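Side-chain contacts in Asp/Glu-specific dipeptidyl-peptidase (Flavobacterium psychrophilum, PDB 5JXF), which removes dipeptides from the N-terminus of oligopeptides as a serine peptidase of family S46, with strict specificity for acidic residues at the P1 position: residues A[300-305]-A[354-359]; A[361-366]-A[688-693]; A[292-297]-A[393-398]. All blocks are in the same frame, centred on the assembly; numbering follows the deposited sequence.

Contact 1 (A[300-305]-A[354-359]); sequences QIVNET and GLKKSN
No ring or amide takes part where Val302 meets Leu355 and Lys356, and the contact has neither faces nor edges: methyl and methylene groups do all the touching. The two methyls of Val302 divide the work. CG1, anti to the backbone N (chi1 166°), reaches the extended chain of Lys356, where Val302 CG1 and Lys356 CE stand 3.4 Å apart, tighter than usual for two carbons; Lys356 CG lies 3.8 Å from the same Val302 CG1. The other methyl, Val302 CG2, is shared between CB and CD1 of Leu355, with CD1 at 3.7 Å. Ile301 CG2 adds only a loose approach to this leucine. Helices 295-325 and 328-357 run antiparallel as a long hairpin, and the contact joins the start of the first to the end of the second. There a Schellman motif closes helix 328-357, Asn359 N bonding to Lys356 O at 2.8 Å, while Asn359 OD1 caps Gly362 N of the next helix. Leu355 is buried and also packs on Met686 and Ile689, whereas Lys356 is exposed. The chemistry is therefore plain apolar packing, with the lysine contributing its aliphatic chain as a lid over the buried valine.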
loop_
_atom_site.group_PDB
_atom_site.type_symbol
_atom_site.label_atom_id
_atom_site.label_comp_id
_atom_site.label_asym_id
_atom_site.label_seq_id
_atom_site.Cartn_x
_atom_site.Cartn_y
_atom_site.Cartn_z
ATOM N N GLN A 300 10.874 -23.584 -12.991
ATOM C CA GLN A 300 11.864 -22.879 -13.798
ATOM C C GLN A 300 11.508 -21.399 -13.931
ATOM O O GLN A 300 12.382 -20.527 -13.942
ATOM C CB GLN A 300 11.984 -23.515 -15.184
ATOM C CG GLN A 300 13.069 -22.887 -16.048
ATOM C CD GLN A 300 13.020 -23.354 -17.493
ATOM O OE1 GLN A 300 11.975 -23.757 -17.992
ATOM N NE2 GLN A 300 14.166 -23.323 -18.164
ATOM N N ILE A 301 10.218 -21.123 -14.051
ATOM C CA ILE A 301 9.752 -19.755 -14.159
ATOM C C ILE A 301 10.100 -19.025 -12.879
ATOM O O ILE A 301 10.781 -17.997 -12.873
ATOM C CB ILE A 301 8.225 -19.680 -14.396
ATOM C CG1 ILE A 301 7.851 -20.310 -15.737
ATOM C CG2 ILE A 301 7.743 -18.240 -14.292
ATOM C CD1 ILE A 301 6.360 -20.591 -15.888
ATOM N N VAL A 302 9.617 -19.582 -11.784
ATOM C CA VAL A 302 9.748 -18.946 -10.491
ATOM C C VAL A 302 11.211 -18.858 -10.045
ATOM O O VAL A 302 11.675 -17.797 -9.618
ATOM C CB VAL A 302 8.925 -19.709 -9.450
ATOM C CG1 VAL A 302 9.314 -19.293 -8.057
ATOM C CG2 VAL A 302 7.446 -19.477 -9.691
ATOM N N ASN A 303 11.935 -19.966 -10.177
ATOM C CA ASN A 303 13.283 -20.054 -9.629
ATOM C C ASN A 303 14.389 -19.432 -10.482
ATOM O O ASN A 303 15.386 -18.976 -9.935
ATOM C CB ASN A 303 13.649 -21.516 -9.347
ATOM C CG ASN A 303 12.800 -22.136 -8.248
ATOM O OD1 ASN A 303 12.436 -21.473 -7.271
ATOM N ND2 ASN A 303 12.512 -23.427 -8.386
ATOM N N GLU A 304 14.255 -19.399 -11.805
ATOM C CA GLU A 304 15.405 -18.915 -12.566
ATOM C C GLU A 304 15.157 -18.015 -13.772
ATOM O O GLU A 304 15.913 -17.062 -13.962
ATOM C CB GLU A 304 16.252 -20.112 -12.996
ATOM C CG GLU A 304 15.469 -21.385 -13.235
ATOM C CD GLU A 304 16.257 -22.614 -12.835
ATOM O OE1 GLU A 304 17.315 -22.450 -12.179
ATOM O OE2 GLU A 304 15.820 -23.737 -13.177
ATOM N N THR A 305 14.131 -18.265 -14.581
ATOM C CA THR A 305 13.910 -17.382 -15.725
ATOM C C THR A 305 13.419 -15.995 -15.281
ATOM O O THR A 305 14.001 -14.979 -15.662
ATOM C CB THR A 305 12.911 -17.980 -16.744
ATOM O OG1 THR A 305 11.671 -18.271 -16.095
ATOM C CG2 THR A 305 13.471 -19.263 -17.360
ATOM N N GLY A 354 2.721 -14.360 -6.812
ATOM C CA GLY A 354 1.495 -15.137 -6.696
ATOM C C GLY A 354 1.666 -16.644 -6.822
ATOM O O GLY A 354 0.921 -17.409 -6.212
ATOM N N LEU A 355 2.622 -17.081 -7.641
ATOM C CA LEU A 355 2.891 -18.510 -7.807
ATOM C C LEU A 355 3.494 -19.118 -6.537
ATOM O O LEU A 355 3.166 -20.243 -6.156
ATOM C CB LEU A 355 3.834 -18.752 -8.995
ATOM C CG LEU A 355 3.254 -18.457 -10.383
ATOM C CD1 LEU A 355 4.334 -18.485 -11.444
ATOM C CD2 LEU A 355 2.155 -19.437 -10.698
ATOM N N LYS A 356 4.387 -18.375 -5.896
ATOM C CA LYS A 356 4.965 -18.825 -4.640
ATOM C C LYS A 356 3.895 -18.831 -3.563
ATOM O O LYS A 356 3.604 -19.866 -2.973
ATOM C CB LYS A 356 6.127 -17.928 -4.228
ATOM C CG LYS A 356 7.382 -18.087 -5.067
ATOM C CD LYS A 356 8.250 -16.863 -4.885
ATOM C CE LYS A 356 9.595 -17.005 -5.554
ATOM N NZ LYS A 356 10.469 -15.835 -5.252
ATOM N N LYS A 357 3.294 -17.666 -3.345
ATOM C CA LYS A 357 2.283 -17.463 -2.307
ATOM C C LYS A 357 1.173 -18.512 -2.340
ATOM O O LYS A 357 0.695 -18.950 -1.294
ATOM C CB LYS A 357 1.678 -16.058 -2.437
ATOM C CG LYS A 357 0.575 -15.759 -1.442
ATOM C CD LYS A 357 0.148 -14.298 -1.491
ATOM C CE LYS A 357 -0.765 -13.958 -0.318
ATOM N NZ LYS A 357 -1.910 -14.908 -0.215
ATOM N N SER A 358 0.783 -18.926 -3.544
ATOM C CA SER A 358 -0.322 -19.865 -3.719
ATOM C C SER A 358 0.179 -21.298 -3.804
ATOM O O SER A 358 -0.620 -22.237 -3.874
ATOM C CB SER A 358 -1.125 -19.525 -4.979
ATOM O OG SER A 358 -0.298 -19.581 -6.129
ATOM N N ASN A 359 1.503 -21.442 -3.796
ATOM C CA ASN A 359 2.195 -22.723 -3.966
ATOM C C ASN A 359 1.685 -23.467 -5.204
ATOM O O ASN A 359 1.176 -24.584 -5.119
ATOM C CB ASN A 359 2.050 -23.581 -2.698
ATOM C CG ASN A 359 2.663 -24.965 -2.849
ATOM O OD1 ASN A 359 3.702 -25.128 -3.496
ATOM N ND2 ASN A 359 2.025 -25.967 -2.249
#

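Contact 2 (A[361-366]-A[688-693]); sequences IGLKQN and DIHYDP
Van der Waals contact between Leu363 and His690 is the closest meeting of the two segments. One methyl, Leu363 CD2, comes to the imidazole obliquely, 3.6 Å from His690 NE2 and 3.7 Å from His690 CE1, and the two side chains run at about a right angle to each other. His690 holds its ring out to the helix because CG is anti to the backbone N (chi1 177°). Leu363 itself is exposed. A second, looser approach is polar on one side only: Lys364 CE passes 4.2 Å from Ile689 O, too far for more than packing, so that the aliphatic part of the lysine runs by the backbone of Ile689. Hydrogen bonding and charge pairing instead turn outward from the contact. The end of Lys364, bent at chi4 (-64°), delivers NZ to the carbonyl oxygens of Leu293 and Glu291. On the loop between strands 673-680 and 698-702, Asp688 makes a salt bridge with Lys347 and a hydrogen bond to Thr658. The contact thus brings helix 360-375 against a loop whose Asp688 is tied to Thr658, a residue of the pocket that holds the bound aspartic acid; the joint itself is slight and held by van der Waals contact alone, and the firmer polar ties of both segments lie elsewhere.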
loop_
_atom_site.group_PDB
_atom_site.type_symbol
_atom_site.label_atom_id
_atom_site.label_comp_id
_atom_site.label_asym_id
_atom_site.label_seq_id
_atom_site.Cartn_x
_atom_site.Cartn_y
_atom_site.Cartn_z
ATOM N N ILE A 361 3.389 -24.693 -7.499
ATOM C CA ILE A 361 4.276 -25.820 -7.739
ATOM C C ILE A 361 3.795 -27.075 -7.011
ATOM O O ILE A 361 3.797 -28.172 -7.569
ATOM C CB ILE A 361 5.714 -25.492 -7.310
ATOM C CG1 ILE A 361 6.250 -24.300 -8.104
ATOM C CG2 ILE A 361 6.631 -26.698 -7.492
ATOM C CD1 ILE A 361 7.689 -23.930 -7.718
ATOM N N GLY A 362 3.367 -26.910 -5.767
ATOM C CA GLY A 362 2.845 -28.023 -5.000
ATOM C C GLY A 362 1.487 -28.437 -5.524
ATOM O O GLY A 362 1.177 -29.624 -5.613
ATOM N N LEU A 363 0.683 -27.441 -5.877
ATOM C CA LEU A 363 -0.652 -27.668 -6.407
ATOM C C LEU A 363 -0.622 -28.555 -7.631
ATOM O O LEU A 363 -1.481 -29.422 -7.800
ATOM C CB LEU A 363 -1.318 -26.340 -6.749
ATOM C CG LEU A 363 -2.415 -25.936 -5.775
ATOM C CD1 LEU A 363 -1.897 -26.026 -4.354
ATOM C CD2 LEU A 363 -2.892 -24.534 -6.083
ATOM N N LYS A 364 0.370 -28.337 -8.487
ATOM C CA LYS A 364 0.500 -29.136 -9.699
ATOM C C LYS A 364 1.102 -30.498 -9.384
ATOM O O LYS A 364 0.689 -31.504 -9.964
ATOM C CB LYS A 364 1.334 -28.402 -10.751
ATOM C CG LYS A 364 0.496 -27.498 -11.643
ATOM C CD LYS A 364 1.289 -26.866 -12.766
ATOM C CE LYS A 364 0.381 -25.983 -13.637
ATOM N NZ LYS A 364 -0.681 -26.752 -14.347
ATOM N N GLN A 365 2.068 -30.527 -8.462
ATOM C CA GLN A 365 2.642 -31.789 -7.990
ATOM C C GLN A 365 1.538 -32.716 -7.510
ATOM O O GLN A 365 1.524 -33.899 -7.835
ATOM C CB GLN A 365 3.655 -31.558 -6.865
ATOM C CG GLN A 365 5.080 -31.303 -7.331
ATOM C CD GLN A 365 5.891 -30.573 -6.282
ATOM O OE1 GLN A 365 5.397 -30.308 -5.190
ATOM N NE2 GLN A 365 7.131 -30.234 -6.609
ATOM N N ASN A 366 0.606 -32.161 -6.743
ATOM C CA ASN A 366 -0.544 -32.915 -6.270
ATOM C C ASN A 366 -1.446 -33.381 -7.417
ATOM O O ASN A 366 -2.005 -34.475 -7.368
ATOM C CB ASN A 366 -1.345 -32.074 -5.274
ATOM C CG ASN A 366 -0.584 -31.816 -3.982
ATOM O OD1 ASN A 366 0.408 -32.487 -3.681
ATOM N ND2 ASN A 366 -1.050 -30.843 -3.209
ATOM N N ASP A 688 -1.871 -16.539 -16.037
ATOM C CA ASP A 688 -1.492 -17.271 -17.260
ATOM C C ASP A 688 -0.998 -18.676 -16.948
ATOM O O ASP A 688 -0.921 -19.535 -17.832
ATOM C CB ASP A 688 -0.374 -16.560 -18.021
ATOM C CG ASP A 688 -0.794 -15.237 -18.607
ATOM O OD1 ASP A 688 -1.962 -14.819 -18.424
ATOM O OD2 ASP A 688 0.079 -14.604 -19.239
ATOM N N ILE A 689 -0.608 -18.882 -15.694
ATOM C CA ILE A 689 0.033 -20.124 -15.252
ATOM C C ILE A 689 -0.882 -20.855 -14.267
ATOM O O ILE A 689 -0.980 -22.078 -14.278
ATOM C CB ILE A 689 1.403 -19.826 -14.592
ATOM C CG1 ILE A 689 2.313 -19.087 -15.578
ATOM C CG2 ILE A 689 2.055 -21.101 -14.042
ATOM C CD1 ILE A 689 2.597 -19.861 -16.849
ATOM N N HIS A 690 -1.560 -20.078 -13.423
ATOM C CA HIS A 690 -2.503 -20.624 -12.451
ATOM C C HIS A 690 -3.626 -19.629 -12.214
ATOM O O HIS A 690 -3.374 -18.494 -11.807
ATOM C CB HIS A 690 -1.796 -20.950 -11.130
ATOM C CG HIS A 690 -2.712 -21.454 -10.055
ATOM N ND1 HIS A 690 -2.792 -20.866 -8.811
ATOM C CD2 HIS A 690 -3.571 -22.501 -10.030
ATOM C CE1 HIS A 690 -3.667 -21.523 -8.069
ATOM N NE2 HIS A 690 -4.149 -22.523 -8.783
ATOM N N TYR A 691 -4.860 -20.051 -12.478
ATOM C CA TYR A 691 -6.022 -19.198 -12.258
ATOM C C TYR A 691 -6.680 -19.527 -10.911
ATOM O O TYR A 691 -7.054 -20.665 -10.664
ATOM C CB TYR A 691 -7.029 -19.355 -13.409
ATOM C CG TYR A 691 -8.240 -18.442 -13.310
ATOM C CD1 TYR A 691 -8.231 -17.178 -13.881
ATOM C CD2 TYR A 691 -9.388 -18.845 -12.639
ATOM C CE1 TYR A 691 -9.331 -16.349 -13.791
ATOM C CE2 TYR A 691 -10.486 -18.015 -12.545
ATOM C CZ TYR A 691 -10.452 -16.779 -13.121
ATOM O OH TYR A 691 -11.547 -15.959 -13.014
ATOM N N ASP A 692 -6.800 -18.530 -10.039
ATOM C CA ASP A 692 -7.504 -18.686 -8.760
ATOM C C ASP A 692 -8.659 -17.698 -8.777
ATOM O O ASP A 692 -8.444 -16.489 -8.827
ATOM C CB ASP A 692 -6.558 -18.440 -7.576
ATOM C CG ASP A 692 -7.247 -18.545 -6.191
ATOM O OD1 ASP A 692 -8.483 -18.404 -6.060
ATOM O OD2 ASP A 692 -6.515 -18.754 -5.205
ATOM N N PRO A 693 -9.895 -18.215 -8.755
ATOM C CA PRO A 693 -11.109 -17.406 -8.951
ATOM C C PRO A 693 -11.413 -16.436 -7.810
ATOM O O PRO A 693 -12.175 -15.478 -8.000
ATOM C CB PRO A 693 -12.219 -18.460 -9.059
ATOM C CG PRO A 693 -11.672 -19.668 -8.370
ATOM C CD PRO A 693 -10.195 -19.651 -8.620
#

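Contact 3 (A[292-297]-A[393-398]); sequences YLPSFA and KYYTEI
Tyr395 lays one face of its ring against the backbone of Phe296 and Ala297 at the start of helix 295-325, and this is the tight part of the contact. Ala297 CA sits 3.8 Å above the Tyr395 ring plane, toward the rim, with Phe296 C a little higher over the same face. The methyl of Ala297 closes on the phenol end, CB lying 3.6 Å from Tyr395 OH, while Pro294 CG comes obliquely to Tyr395 CE2 at 3.8 Å. Nearer the backbone of helix 386-415, Phe296 CB and Tyr395 CB meet at 3.9 Å. Pro294 occupies the N-cap position, and Ala297 N bonds back to Pro294 O at 3.2 Å, which marks the first turn of the helix on which the tyrosine packs. All of this belongs to the helical domain of the S46 peptidase, distinct from its β-rich catalytic domain; the residues joining the two segments are mostly helix, with no strand. Ile557 of helix 547-571 also touches Tyr395. Replacing this tyrosine by an alanine would remove the ring and would probably open a gap between Pro294, Ala297 and helix 386-415. The contact is looser at its margins. Near Tyr395 CB, the partly exposed Phe296, its CG anti to the carbonyl carbon (chi1 -43°), leads its ring away to rest on Phe391 and Gln392. At the phenol end, Leu293 CD2 comes no closer than 4.4 Å to Tyr395 OH.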
loop_
_atom_site.group_PDB
_atom_site.type_symbol
_atom_site.label_atom_id
_atom_site.label_comp_id
_atom_site.label_asym_id
_atom_site.label_seq_id
_atom_site.Cartn_x
_atom_site.Cartn_y
_atom_site.Cartn_z
ATOM N N TYR A 292 -1.610 -25.485 -18.445
ATOM C CA TYR A 292 -1.464 -26.926 -18.335
ATOM C C TYR A 292 -0.016 -27.394 -18.228
ATOM O O TYR A 292 0.316 -28.508 -18.633
ATOM C CB TYR A 292 -2.151 -27.573 -19.525
ATOM C CG TYR A 292 -3.553 -27.049 -19.696
ATOM C CD1 TYR A 292 -4.558 -27.422 -18.817
ATOM C CD2 TYR A 292 -3.869 -26.152 -20.717
ATOM C CE1 TYR A 292 -5.841 -26.941 -18.960
ATOM C CE2 TYR A 292 -5.150 -25.659 -20.862
ATOM C CZ TYR A 292 -6.130 -26.057 -19.978
ATOM O OH TYR A 292 -7.410 -25.579 -20.108
ATOM N N LEU A 293 0.838 -26.541 -17.676
ATOM C CA LEU A 293 2.249 -26.858 -17.550
ATOM C C LEU A 293 2.480 -27.915 -16.480
ATOM O O LEU A 293 1.649 -28.108 -15.598
ATOM C CB LEU A 293 3.051 -25.597 -17.228
ATOM C CG LEU A 293 3.272 -24.633 -18.392
ATOM C CD1 LEU A 293 4.044 -23.408 -17.940
ATOM C CD2 LEU A 293 3.976 -25.331 -19.540
ATOM N N PRO A 294 3.607 -28.626 -16.578
ATOM C CA PRO A 294 4.087 -29.528 -15.532
ATOM C C PRO A 294 4.653 -28.743 -14.362
ATOM O O PRO A 294 4.924 -27.557 -14.529
ATOM C CB PRO A 294 5.198 -30.287 -16.233
ATOM C CG PRO A 294 5.753 -29.239 -17.158
ATOM C CD PRO A 294 4.529 -28.610 -17.726
ATOM N N SER A 295 4.849 -29.404 -13.224
ATOM C CA SER A 295 5.461 -28.796 -12.047
ATOM C C SER A 295 6.778 -28.123 -12.379
ATOM O O SER A 295 7.089 -27.036 -11.886
ATOM C CB SER A 295 5.707 -29.852 -10.961
ATOM O OG SER A 295 4.497 -30.327 -10.399
ATOM N N PHE A 296 7.554 -28.791 -13.222
ATOM C CA PHE A 296 8.936 -28.414 -13.458
ATOM C C PHE A 296 9.038 -27.137 -14.283
ATOM O O PHE A 296 10.046 -26.426 -14.225
ATOM C CB PHE A 296 9.666 -29.573 -14.130
ATOM C CG PHE A 296 9.328 -30.913 -13.535
ATOM C CD1 PHE A 296 9.867 -31.299 -12.312
ATOM C CD2 PHE A 296 8.463 -31.782 -14.188
ATOM C CE1 PHE A 296 9.556 -32.528 -11.755
ATOM C CE2 PHE A 296 8.146 -33.009 -13.636
ATOM C CZ PHE A 296 8.696 -33.384 -12.414
ATOM N N ALA A 297 7.974 -26.839 -15.023
ATOM C CA ALA A 297 7.919 -25.624 -15.824
ATOM C C ALA A 297 7.712 -24.426 -14.920
ATOM O O ALA A 297 8.368 -23.396 -15.070
ATOM C CB ALA A 297 6.803 -25.712 -16.862
ATOM N N LYS A 393 13.575 -34.591 -16.478
ATOM C CA LYS A 393 14.855 -34.782 -17.138
ATOM C C LYS A 393 15.254 -33.564 -17.961
ATOM O O LYS A 393 16.263 -32.913 -17.677
ATOM C CB LYS A 393 14.808 -36.019 -18.032
ATOM N N TYR A 394 14.444 -33.247 -18.967
ATOM C CA TYR A 394 14.775 -32.181 -19.906
ATOM C C TYR A 394 14.732 -30.783 -19.277
ATOM O O TYR A 394 15.574 -29.937 -19.586
ATOM C CB TYR A 394 13.843 -32.234 -21.119
ATOM C CG TYR A 394 13.881 -33.552 -21.870
ATOM C CD1 TYR A 394 15.012 -33.946 -22.575
ATOM C CD2 TYR A 394 12.773 -34.388 -21.896
ATOM C CE1 TYR A 394 15.043 -35.152 -23.264
ATOM C CE2 TYR A 394 12.794 -35.591 -22.580
ATOM C CZ TYR A 394 13.927 -35.968 -23.263
ATOM O OH TYR A 394 13.931 -37.166 -23.944
ATOM N N TYR A 395 13.766 -30.538 -18.396
ATOM C CA TYR A 395 13.662 -29.227 -17.760
ATOM C C TYR A 395 14.877 -28.944 -16.883
ATOM O O TYR A 395 15.324 -27.799 -16.778
ATOM C CB TYR A 395 12.368 -29.116 -16.946
ATOM C CG TYR A 395 11.218 -28.532 -17.739
ATOM C CD1 TYR A 395 11.200 -27.181 -18.084
ATOM C CD2 TYR A 395 10.159 -29.332 -18.167
ATOM C CE1 TYR A 395 10.154 -26.640 -18.823
ATOM C CE2 TYR A 395 9.109 -28.797 -18.904
ATOM C CZ TYR A 395 9.116 -27.452 -19.225
ATOM O OH TYR A 395 8.086 -26.910 -19.948
ATOM N N THR A 396 15.425 -29.990 -16.271
ATOM C CA THR A 396 16.641 -29.837 -15.481
ATOM C C THR A 396 17.837 -29.592 -16.398
ATOM O O THR A 396 18.642 -28.695 -16.151
ATOM C CB THR A 396 16.921 -31.070 -14.591
ATOM O OG1 THR A 396 15.715 -31.487 -13.940
ATOM C CG2 THR A 396 17.972 -30.743 -13.537
ATOM N N GLU A 397 17.937 -30.380 -17.465
ATOM C CA GLU A 397 19.052 -30.279 -18.407
ATOM C C GLU A 397 19.118 -28.932 -19.135
ATOM O O GLU A 397 20.199 -28.362 -19.290
ATOM C CB GLU A 397 18.975 -31.411 -19.434
ATOM N N ILE A 398 17.963 -28.431 -19.578
ATOM C CA ILE A 398 17.899 -27.200 -20.365
ATOM C C ILE A 398 18.200 -25.950 -19.529
ATOM O O ILE A 398 18.635 -24.932 -20.067
ATOM C CB ILE A 398 16.508 -27.038 -21.028
ATOM C CG1 ILE A 398 16.587 -26.079 -22.223
ATOM C CG2 ILE A 398 15.467 -26.579 -19.988
ATOM C CD1 ILE A 398 15.317 -26.015 -23.057
#

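How the contacts relate
Contact 3 is the most buried of the three, whereas contacts 1 and 2 each mix buried residues with an exposed one. Contacts 1 and 3 share helix 295-325, and Gln300 of contact 1 lies against Tyr395 of contact 3. Contact 2 sets a helix against a segment with no regular structure, and Ile689 of that segment also packs on Ile301 of contact 1; contact 3 uses a loop only up to the helix start. Between contacts 2 and 3 the joint is polar: Ser295 OG lies 3.1 Å from Gln365 N. Aliphatic packing dominates contact 1, a methyl meeting imidazole marks contact 2, and contact 3 is built on a tyrosine face. Contacts 1 and 2 approach Arg680, thought to recognise the acidic P1 residue; contact 3 is remote from it.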